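Long-range contacts in leucine aminopeptidase A1, chloroplastic (PDB 5D8N), which removes N-terminal amino acids from peptides as a magnesium-dependent homohexameric aminopeptidase of the M17 family and also serves as a protein-folding chaperone: residues H281-T286 against R346-F351; R291-A296 against G403-I408. The protein carries 1 engineered substitution. One frame throughout, in Å; residues are numbered along the deposited sequence. Where two conformers were deposited one is given.

Contact 1 of 2, residues H281-T286 against R346-F351; sequences HLCFKT and RVEVHF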
ATOM      1  N   HIS A 281     -31.171  20.013 -20.843  1.00 23.03           N
ATOM      2  CA  HIS A 281     -32.364  19.309 -21.309  1.00 22.31           C
ATOM      3  C   HIS A 281     -32.674  19.597 -22.776  1.00 21.61           C
ATOM      4  O   HIS A 281     -33.099  20.690 -23.132  1.00 23.73           O
ATOM      5  CB  HIS A 281     -33.560  19.666 -20.425  1.00 21.86           C
ATOM      6  CG  HIS A 281     -34.808  18.916 -20.762  1.00 23.21           C
ATOM      7  ND1 HIS A 281     -36.061  19.347 -20.372  1.00 23.22           N
ATOM      8  CD2 HIS A 281     -35.013  17.827 -21.548  1.00 24.24           C
ATOM      9  CE1 HIS A 281     -36.968  18.484 -20.800  1.00 23.92           C
ATOM     10  NE2 HIS A 281     -36.364  17.565 -21.535  1.00 22.66           N
ATOM     11  N   LEU A 282     -32.402  18.633 -23.637  1.00 21.10           N
ATOM     12  CA  LEU A 282     -32.803  18.727 -25.044  1.00 20.86           C
ATOM     13  C   LEU A 282     -33.999  17.828 -25.256  1.00 20.94           C
ATOM     14  O   LEU A 282     -34.131  16.788 -24.591  1.00 21.61           O
ATOM     15  CB  LEU A 282     -31.690  18.235 -25.961  1.00 19.68           C
ATOM     16  CG  LEU A 282     -30.387  19.024 -25.956  1.00 20.95           C
ATOM     17  CD1 LEU A 282     -29.308  18.270 -26.724  1.00 21.14           C
ATOM     18  CD2 LEU A 282     -30.608  20.372 -26.605  1.00 23.21           C
ATOM     19  N   CYS A 283     -34.870  18.237 -26.169  1.00 22.39           N
ATOM     20  CA  CYS A 283     -36.005  17.414 -26.571  1.00 23.51           C
ATOM     21  C   CYS A 283     -36.138  17.351 -28.085  1.00 23.80           C
ATOM     22  O   CYS A 283     -36.236  18.391 -28.746  1.00 24.57           O
ATOM     23  CB  CYS A 283     -37.308  17.958 -25.994  1.00 26.65           C
ATOM     24  SG  CYS A 283     -38.714  16.845 -26.312  1.00 31.52           S
ATOM     25  N   PHE A 284     -36.098  16.136 -28.618  1.00 21.69           N
ATOM     26  CA  PHE A 284     -36.325  15.903 -30.028  1.00 23.79           C
ATOM     27  C   PHE A 284     -37.759  15.464 -30.246  1.00 24.94           C
ATOM     28  O   PHE A 284     -38.220  14.534 -29.578  1.00 23.68           O
ATOM     29  CB  PHE A 284     -35.384  14.836 -30.607  1.00 24.60           C
ATOM     30  CG  PHE A 284     -35.812  14.347 -31.958  1.00 24.27           C
ATOM     31  CD1 PHE A 284     -35.435  15.020 -33.087  1.00 23.42           C
ATOM     32  CD2 PHE A 284     -36.708  13.287 -32.078  1.00 26.60           C
ATOM     33  CE1 PHE A 284     -35.926  14.639 -34.316  1.00 23.39           C
ATOM     34  CE2 PHE A 284     -37.227  12.917 -33.306  1.00 24.50           C
ATOM     35  CZ  PHE A 284     -36.830  13.605 -34.430  1.00 24.07           C
ATOM     36  N   LYS A 285     -38.350  15.986 -31.322  1.00 26.99           N
ATOM     37  CA  LYS A 285     -39.712  15.645 -31.742  1.00 31.54           C
ATOM     38  C   LYS A 285     -39.944  16.232 -33.141  1.00 29.43           C
ATOM     39  O   LYS A 285     -39.722  17.431 -33.296  1.00 28.60           O
ATOM     40  CB  LYS A 285     -40.611  16.392 -30.738  1.00 39.43           C
ATOM     41  CG  LYS A 285     -42.107  16.203 -30.777  1.00 52.71           C
ATOM     42  CD  LYS A 285     -42.755  16.676 -29.480  1.00 66.84           C
ATOM     43  CE  LYS A 285     -42.500  18.135 -29.091  1.00 75.73           C
ATOM     44  NZ  LYS A 285     -41.582  18.317 -27.919  1.00 72.35           N
ATOM     45  N   THR A 286     -40.412  15.470 -34.134  1.00 31.33           N
ATOM     46  CA  THR A 286     -40.922  16.102 -35.370  1.00 33.98           C
ATOM     47  C   THR A 286     -42.278  16.786 -35.106  1.00 34.53           C
ATOM     48  O   THR A 286     -43.006  16.384 -34.198  1.00 30.84           O
ATOM     49  CB  THR A 286     -41.113  15.125 -36.540  1.00 32.41           C
ATOM     50  OG1 THR A 286     -41.946  14.047 -36.108  1.00 32.85           O
ATOM     51  CG2 THR A 286     -39.787  14.581 -37.025  1.00 35.25           C
ATOM     52  N   ARG A 346     -42.723   9.370 -34.756  0.55 35.38           N
ATOM     53  CA  ARG A 346     -43.246   8.386 -33.805  0.55 36.21           C
ATOM     54  C   ARG A 346     -42.453   8.317 -32.496  0.55 30.55           C
ATOM     55  O   ARG A 346     -42.773   7.493 -31.641  0.55 29.22           O
ATOM     56  CB  ARG A 346     -43.374   6.989 -34.439  0.55 43.27           C
ATOM     57  CG  ARG A 346     -44.297   6.924 -35.653  0.55 55.52           C
ATOM     58  CD  ARG A 346     -44.073   5.653 -36.481  0.55 63.97           C
ATOM     59  NE  ARG A 346     -43.804   4.458 -35.676  0.55 63.72           N
ATOM     60  CZ  ARG A 346     -42.720   3.691 -35.782  0.55 61.07           C
ATOM     61  NH1 ARG A 346     -41.775   3.955 -36.679  0.55 61.69           N
ATOM     62  NH2 ARG A 346     -42.572   2.651 -34.971  0.55 53.02           N
ATOM     63  N   VAL A 347     -41.486   9.210 -32.290  0.55 27.81           N
ATOM     64  CA  VAL A 347     -40.734   9.255 -31.025  0.55 25.39           C
ATOM     65  C   VAL A 347     -40.548  10.690 -30.541  0.55 24.17           C
ATOM     66  O   VAL A 347     -40.332  11.642 -31.304  0.55 23.57           O
ATOM     67  CB  VAL A 347     -39.337   8.586 -31.079  0.55 24.82           C
ATOM     68  CG1 VAL A 347     -39.432   7.079 -31.266  0.55 24.11           C
ATOM     69  CG2 VAL A 347     -38.489   9.182 -32.195  0.55 25.18           C
ATOM     70  N   GLU A 348     -40.591  10.820 -29.226  1.00 24.36           N
ATOM     71  CA  GLU A 348     -40.185  12.038 -28.555  1.00 25.28           C
ATOM     72  C   GLU A 348     -39.046  11.642 -27.634  1.00 24.96           C
ATOM     73  O   GLU A 348     -39.215  10.735 -26.829  1.00 24.15           O
ATOM     74  CB  GLU A 348     -41.356  12.638 -27.774  1.00 26.84           C
ATOM     75  CG  GLU A 348     -41.026  13.845 -26.913  1.00 31.53           C
ATOM     76  CD  GLU A 348     -42.219  14.332 -26.092  1.00 37.39           C
ATOM     77  OE1 GLU A 348     -43.316  14.529 -26.653  1.00 40.27           O
ATOM     78  OE2 GLU A 348     -42.063  14.597 -24.884  1.00 37.62           O
ATOM     79  N   VAL A 349     -37.887  12.272 -27.792  1.00 23.86           N
ATOM     80  CA  VAL A 349     -36.696  11.856 -27.045  1.00 24.20           C
ATOM     81  C   VAL A 349     -36.154  13.011 -26.228  1.00 24.24           C
ATOM     82  O   VAL A 349     -35.795  14.071 -26.765  1.00 23.13           O
ATOM     83  CB  VAL A 349     -35.564  11.356 -27.960  1.00 25.47           C
ATOM     84  CG1 VAL A 349     -34.412  10.803 -27.137  1.00 24.43           C
ATOM     85  CG2 VAL A 349     -36.059  10.246 -28.870  1.00 27.06           C
ATOM     86  N   HIS A 350     -36.042  12.773 -24.928  1.00 21.37           N
ATOM     87  CA  HIS A 350     -35.440  13.749 -24.028  1.00 21.37           C
ATOM     88  C   HIS A 350     -33.995  13.376 -23.723  1.00 20.37           C
ATOM     89  O   HIS A 350     -33.692  12.208 -23.441  1.00 20.69           O
ATOM     90  CB  HIS A 350     -36.250  13.785 -22.741  1.00 21.89           C
ATOM     91  CG  HIS A 350     -37.656  14.234 -22.950  1.00 22.08           C
ATOM     92  ND1 HIS A 350     -38.068  15.518 -22.684  1.00 24.80           N
ATOM     93  CD2 HIS A 350     -38.749  13.572 -23.385  1.00 24.24           C
ATOM     94  CE1 HIS A 350     -39.334  15.652 -23.029  1.00 27.89           C
ATOM     95  NE2 HIS A 350     -39.787  14.466 -23.389  1.00 26.20           N
ATOM     96  N   PHE A 351     -33.097  14.322 -23.968  1.00 19.50           N
ATOM     97  CA  PHE A 351     -31.679  14.127 -23.695  1.00 19.88           C
ATOM     98  C   PHE A 351     -31.290  14.955 -22.474  1.00 19.17           C
ATOM     99  O   PHE A 351     -31.443  16.179 -22.475  1.00 19.37           O
ATOM    100  CB  PHE A 351     -30.821  14.553 -24.888  1.00 20.62           C
ATOM    101  CG  PHE A 351     -31.246  13.992 -26.204  1.00 20.15           C
ATOM    102  CD1 PHE A 351     -32.336  14.528 -26.889  1.00 21.14           C
ATOM    103  CD2 PHE A 351     -30.602  12.899 -26.741  1.00 21.09           C
ATOM    104  CE1 PHE A 351     -32.689  14.020 -28.127  1.00 21.71           C
ATOM    105  CE2 PHE A 351     -31.015  12.320 -27.928  1.00 21.25           C
ATOM    106  CZ  PHE A 351     -32.058  12.877 -28.630  1.00 20.85           C
TER
HETATM  107  O   HOH W   1     -40.826  12.417 -33.903  1.00 25.55           O
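His281 and His350 meet edge against edge: NE2 of His281 and ND1 of His350 lie 2.9 Å apart in a nearly straight hydrogen bond (166°). The ring planes are turned 28° from each other, and neither ring covers the other's face. With its CG anti to the backbone N (chi1 -176°), His281 leans across to its partner from two residues before Cys283, on the same strand. SG of Cys283 sits over one face of the His350 ring, offset toward the rim, 3.5 Å from CE1. The far nitrogen, NE2 of His350, gives its hydrogen to OE2 of Glu348 at 2.7 Å, on the anti lone pair, so both ring nitrogens are held and the ring's rotation is fixed. An alanine at His350 takes away the ring face that Cys283 SG lies against and would probably leave His281 NE2 and Glu348 OE2 without these mates. On the opposite face of the sheet, Phe351 turns its ring edge to CB of Phe284, CE1 lying 3.8 Å from that atom, while CD1 reaches Leu282 CB at 3.9 Å. Four backbone hydrogen bonds, in the Leu282–Phe351 and Phe284–Val349 pairs, join the antiparallel strands within the mixed sheet of the M17 catalytic domain. Strand 247-252 flanks 278-284 and strand 293-305 flanks 347-358; helix 327-342 packs on the Leu282 and Phe351 face, and Tyr398 of helix 388-401 makes an edge-to-face ring contact with His281.

Contact 2 of 2, residues R291-A296 against G403-I408; sequences RKTKLA and GVEKII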
ATOM      1  N   ARG A 291     -49.077   9.698 -32.894  1.00 50.34           N
ATOM      2  CA  ARG A 291     -48.685   9.222 -31.570  1.00 53.93           C
ATOM      3  C   ARG A 291     -47.170   9.006 -31.515  1.00 42.62           C
ATOM      4  O   ARG A 291     -46.589   8.365 -32.393  1.00 39.18           O
ATOM      5  CB  ARG A 291     -49.395   7.912 -31.178  1.00 64.75           C
ATOM      6  CG  ARG A 291     -50.474   8.085 -30.112  1.00 90.43           C
ATOM      7  CD  ARG A 291     -49.935   8.111 -28.691  1.00101.41           C
ATOM      8  NE  ARG A 291     -49.411   6.812 -28.277  1.00113.08           N
ATOM      9  CZ  ARG A 291     -48.380   6.640 -27.451  1.00119.08           C
ATOM     10  NH1 ARG A 291     -47.734   7.682 -26.938  1.00127.47           N
ATOM     11  NH2 ARG A 291     -47.969   5.416 -27.154  1.00 99.60           N
ATOM     12  N   LYS A 292     -46.552   9.539 -30.464  1.00 38.80           N
ATOM     13  CA  LYS A 292     -45.127   9.382 -30.237  1.00 36.16           C
ATOM     14  C   LYS A 292     -44.842   8.635 -28.935  1.00 34.42           C
ATOM     15  O   LYS A 292     -45.431   8.920 -27.896  1.00 33.12           O
ATOM     16  CB  LYS A 292     -44.440  10.752 -30.272  1.00 38.13           C
ATOM     17  CG  LYS A 292     -44.607  11.464 -31.611  1.00 36.69           C
ATOM     18  CD  LYS A 292     -44.037  12.863 -31.565  1.00 37.37           C
ATOM     19  CE  LYS A 292     -44.368  13.695 -32.797  1.00 34.87           C
ATOM     20  NZ  LYS A 292     -43.646  13.262 -34.031  1.00 33.15           N
ATOM     21  N   THR A 293     -43.915   7.684 -28.997  1.00 31.90           N
ATOM     22  CA  THR A 293     -43.373   7.026 -27.813  1.00 28.65           C
ATOM     23  C   THR A 293     -42.383   7.969 -27.132  1.00 28.13           C
ATOM     24  O   THR A 293     -41.524   8.533 -27.798  1.00 29.33           O
ATOM     25  CB  THR A 293     -42.633   5.738 -28.227  1.00 31.39           C
ATOM     26  OG1 THR A 293     -43.572   4.853 -28.838  1.00 28.63           O
ATOM     27  CG2 THR A 293     -42.055   5.005 -27.020  1.00 35.29           C
ATOM     28  N   LYS A 294     -42.516   8.166 -25.822  1.00 27.68           N
ATOM     29  CA  LYS A 294     -41.697   9.120 -25.073  1.00 26.45           C
ATOM     30  C   LYS A 294     -40.533   8.423 -24.387  1.00 24.09           C
ATOM     31  O   LYS A 294     -40.712   7.530 -23.542  1.00 22.75           O
ATOM     32  CB  LYS A 294     -42.540   9.866 -24.044  1.00 30.13           C
ATOM     33  CG  LYS A 294     -43.585  10.767 -24.690  1.00 35.62           C
ATOM     34  CD  LYS A 294     -44.488  11.472 -23.691  1.00 42.82           C
ATOM     35  CE  LYS A 294     -43.699  12.532 -22.922  1.00 54.06           C
ATOM     36  NZ  LYS A 294     -44.500  13.250 -21.887  1.00 58.07           N
ATOM     37  N   LEU A 295     -39.326   8.803 -24.790  1.00 23.90           N
ATOM     38  CA  LEU A 295     -38.090   8.171 -24.306  1.00 20.51           C
ATOM     39  C   LEU A 295     -37.194   9.235 -23.687  1.00 20.12           C
ATOM     40  O   LEU A 295     -37.177  10.385 -24.141  1.00 20.60           O
ATOM     41  CB  LEU A 295     -37.372   7.495 -25.468  1.00 20.98           C
ATOM     42  CG  LEU A 295     -38.220   6.594 -26.372  1.00 24.39           C
ATOM     43  CD1 LEU A 295     -37.406   6.189 -27.595  1.00 23.99           C
ATOM     44  CD2 LEU A 295     -38.688   5.352 -25.629  1.00 25.64           C
ATOM     45  N   ALA A 296     -36.361   8.826 -22.733  1.00 20.23           N
ATOM     46  CA  ALA A 296     -35.258   9.650 -22.273  1.00 20.77           C
ATOM     47  C   ALA A 296     -33.908   8.942 -22.355  1.00 19.41           C
ATOM     48  O   ALA A 296     -33.755   7.778 -21.999  1.00 18.83           O
ATOM     49  CB  ALA A 296     -35.490  10.139 -20.841  1.00 22.89           C
ATOM     50  N   GLY A 403     -42.477  12.566 -17.824  1.00 27.68           N
ATOM     51  CA  GLY A 403     -43.523  11.663 -18.268  1.00 26.80           C
ATOM     52  C   GLY A 403     -43.089  10.705 -19.357  1.00 28.78           C
ATOM     53  O   GLY A 403     -43.929  10.176 -20.091  1.00 28.67           O
ATOM     54  N   VAL A 404     -41.809  10.335 -19.373  1.00 26.55           N
ATOM     55  CA  VAL A 404     -41.375   9.332 -20.328  1.00 25.66           C
ATOM     56  C   VAL A 404     -41.840   7.917 -19.979  1.00 24.42           C
ATOM     57  O   VAL A 404     -42.072   7.588 -18.834  1.00 25.65           O
ATOM     58  CB  VAL A 404     -39.857   9.401 -20.573  1.00 24.49           C
ATOM     59  CG1 VAL A 404     -39.495  10.778 -21.114  1.00 25.52           C
ATOM     60  CG2 VAL A 404     -39.084   9.104 -19.299  1.00 22.94           C
ATOM     61  N   GLU A 405     -41.833   7.042 -20.968  1.00 25.47           N
ATOM     62  CA  GLU A 405     -42.154   5.629 -20.808  1.00 26.22           C
ATOM     63  C   GLU A 405     -40.884   4.771 -20.565  1.00 23.66           C
ATOM     64  O   GLU A 405     -40.925   3.758 -19.877  1.00 21.91           O
ATOM     65  CB  GLU A 405     -42.869   5.217 -22.098  1.00 33.29           C
ATOM     66  CG  GLU A 405     -43.194   3.744 -22.276  1.00 48.14           C
ATOM     67  CD  GLU A 405     -43.894   3.439 -23.598  1.00 51.46           C
ATOM     68  OE1 GLU A 405     -44.314   4.390 -24.296  1.00 48.92           O
ATOM     69  OE2 GLU A 405     -44.097   2.241 -23.884  1.00 51.63           O
ATOM     70  N   LYS A 406     -39.750   5.142 -21.150  1.00 21.20           N
ATOM     71  CA  LYS A 406     -38.527   4.359 -21.054  1.00 21.10           C
ATOM     72  C   LYS A 406     -37.341   5.313 -20.891  1.00 21.19           C
ATOM     73  O   LYS A 406     -37.255   6.329 -21.591  1.00 20.31           O
ATOM     74  CB  LYS A 406     -38.341   3.495 -22.305  1.00 23.05           C
ATOM     75  CG  LYS A 406     -39.504   2.561 -22.633  1.00 23.33           C
ATOM     76  CD  LYS A 406     -39.256   1.779 -23.919  1.00 25.46           C
ATOM     77  CE  LYS A 406     -40.484   0.969 -24.335  1.00 26.91           C
ATOM     78  NZ  LYS A 406     -40.176   0.249 -25.606  1.00 29.12           N
ATOM     79  N   ILE A 407     -36.392   4.920 -20.044  1.00 20.90           N
ATOM     80  CA  ILE A 407     -35.133   5.631 -19.840  1.00 21.29           C
ATOM     81  C   ILE A 407     -33.961   4.679 -20.059  1.00 21.42           C
ATOM     82  O   ILE A 407     -33.902   3.608 -19.455  1.00 20.76           O
ATOM     83  CB  ILE A 407     -35.038   6.175 -18.403  1.00 21.17           C
ATOM     84  CG1 ILE A 407     -36.225   7.088 -18.091  1.00 22.56           C
ATOM     85  CG2 ILE A 407     -33.747   6.945 -18.211  1.00 23.01           C
ATOM     86  CD1 ILE A 407     -36.304   7.488 -16.639  1.00 23.94           C
ATOM     87  N   ILE A 408     -32.948   5.173 -20.754  1.00 19.54           N
ATOM     88  CA  ILE A 408     -31.607   4.609 -20.654  1.00 19.20           C
ATOM     89  C   ILE A 408     -30.647   5.645 -20.113  1.00 20.17           C
ATOM     90  O   ILE A 408     -30.574   6.748 -20.670  1.00 19.77           O
ATOM     91  CB  ILE A 408     -31.092   4.106 -22.018  1.00 19.94           C
ATOM     92  CG1 ILE A 408     -32.000   3.005 -22.571  1.00 22.73           C
ATOM     93  CG2 ILE A 408     -29.652   3.584 -21.885  1.00 20.26           C
ATOM     94  CD1 ILE A 408     -31.583   2.481 -23.926  1.00 25.59           C
TER
HETATM   95  O   HOH W   2     -44.675   6.941 -24.305  1.00 33.78           O
HETATM   96  O   HOH W   3     -46.542  11.526 -20.889  1.00 46.11           O
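Val404 packs against the backbone of strand 293-305, CG1 lying 3.8 Å from the carbonyl carbon of Leu295 and CG2 4.0 Å from CB of Ala296. Its chi1 of -60° sets CG1 beside its own backbone N and CG2 between that N and the carbonyl carbon, which lays CG1 against the Leu295 carbonyl and brings CG2 to the Ala296 methyl. Ile407 adds CG1 to the same Ala296 methyl. Leu295 and Lys406 run side by side on the other face, with CD2 of Leu295 3.8 Å from CB of Lys406; the extended lysine carries NZ on to Glu438 and Asn529. Lys294 bends at chi3 (70°), and its NZ, hydrogen-bonded to the carbonyl of Gln402, also reaches Gly403 O through a water. Glu405, extended beyond CG, brings OE1 to 3.6 Å from CG2 of Thr293 and takes a hydrogen bond from a second water, which accepts one from Lys294 N. Backbone bonds from Glu405 N to Lys294 O, Ala296 N to Lys406 O and Ile408 N to Ala296 O tie the segments together. The chemistry changes along the contact: waters supplement the backbone bonding at the beginning, in the loop between helix 388-401 and strand 406-411, and aliphatic packing predominates towards Ile408.

In the fold
Both contacts belong to the mixed sheet of the catalytic domain, their centres about 9 Å apart, and join at strands 347-358 and 293-305, parallel neighbours: His350 N probably bonds to Leu295 O, and Leu295 N to Glu348 O. Contact 1 is an antiparallel pairing towards one side of the sheet; contact 2 is parallel and adjoins strand 496-501. Each is mostly buried but has exposed residues, Lys285 in the first, Gly403 and Glu405 in the second. Contact 1 has a direct side-chain hydrogen bond across it; in contact 2 waters bridge side chains to backbone. Contact 1 lies away from the metal sites; the Ile408 side chain of contact 2 is about 11 Å from that of Lys300, a magnesium ligand.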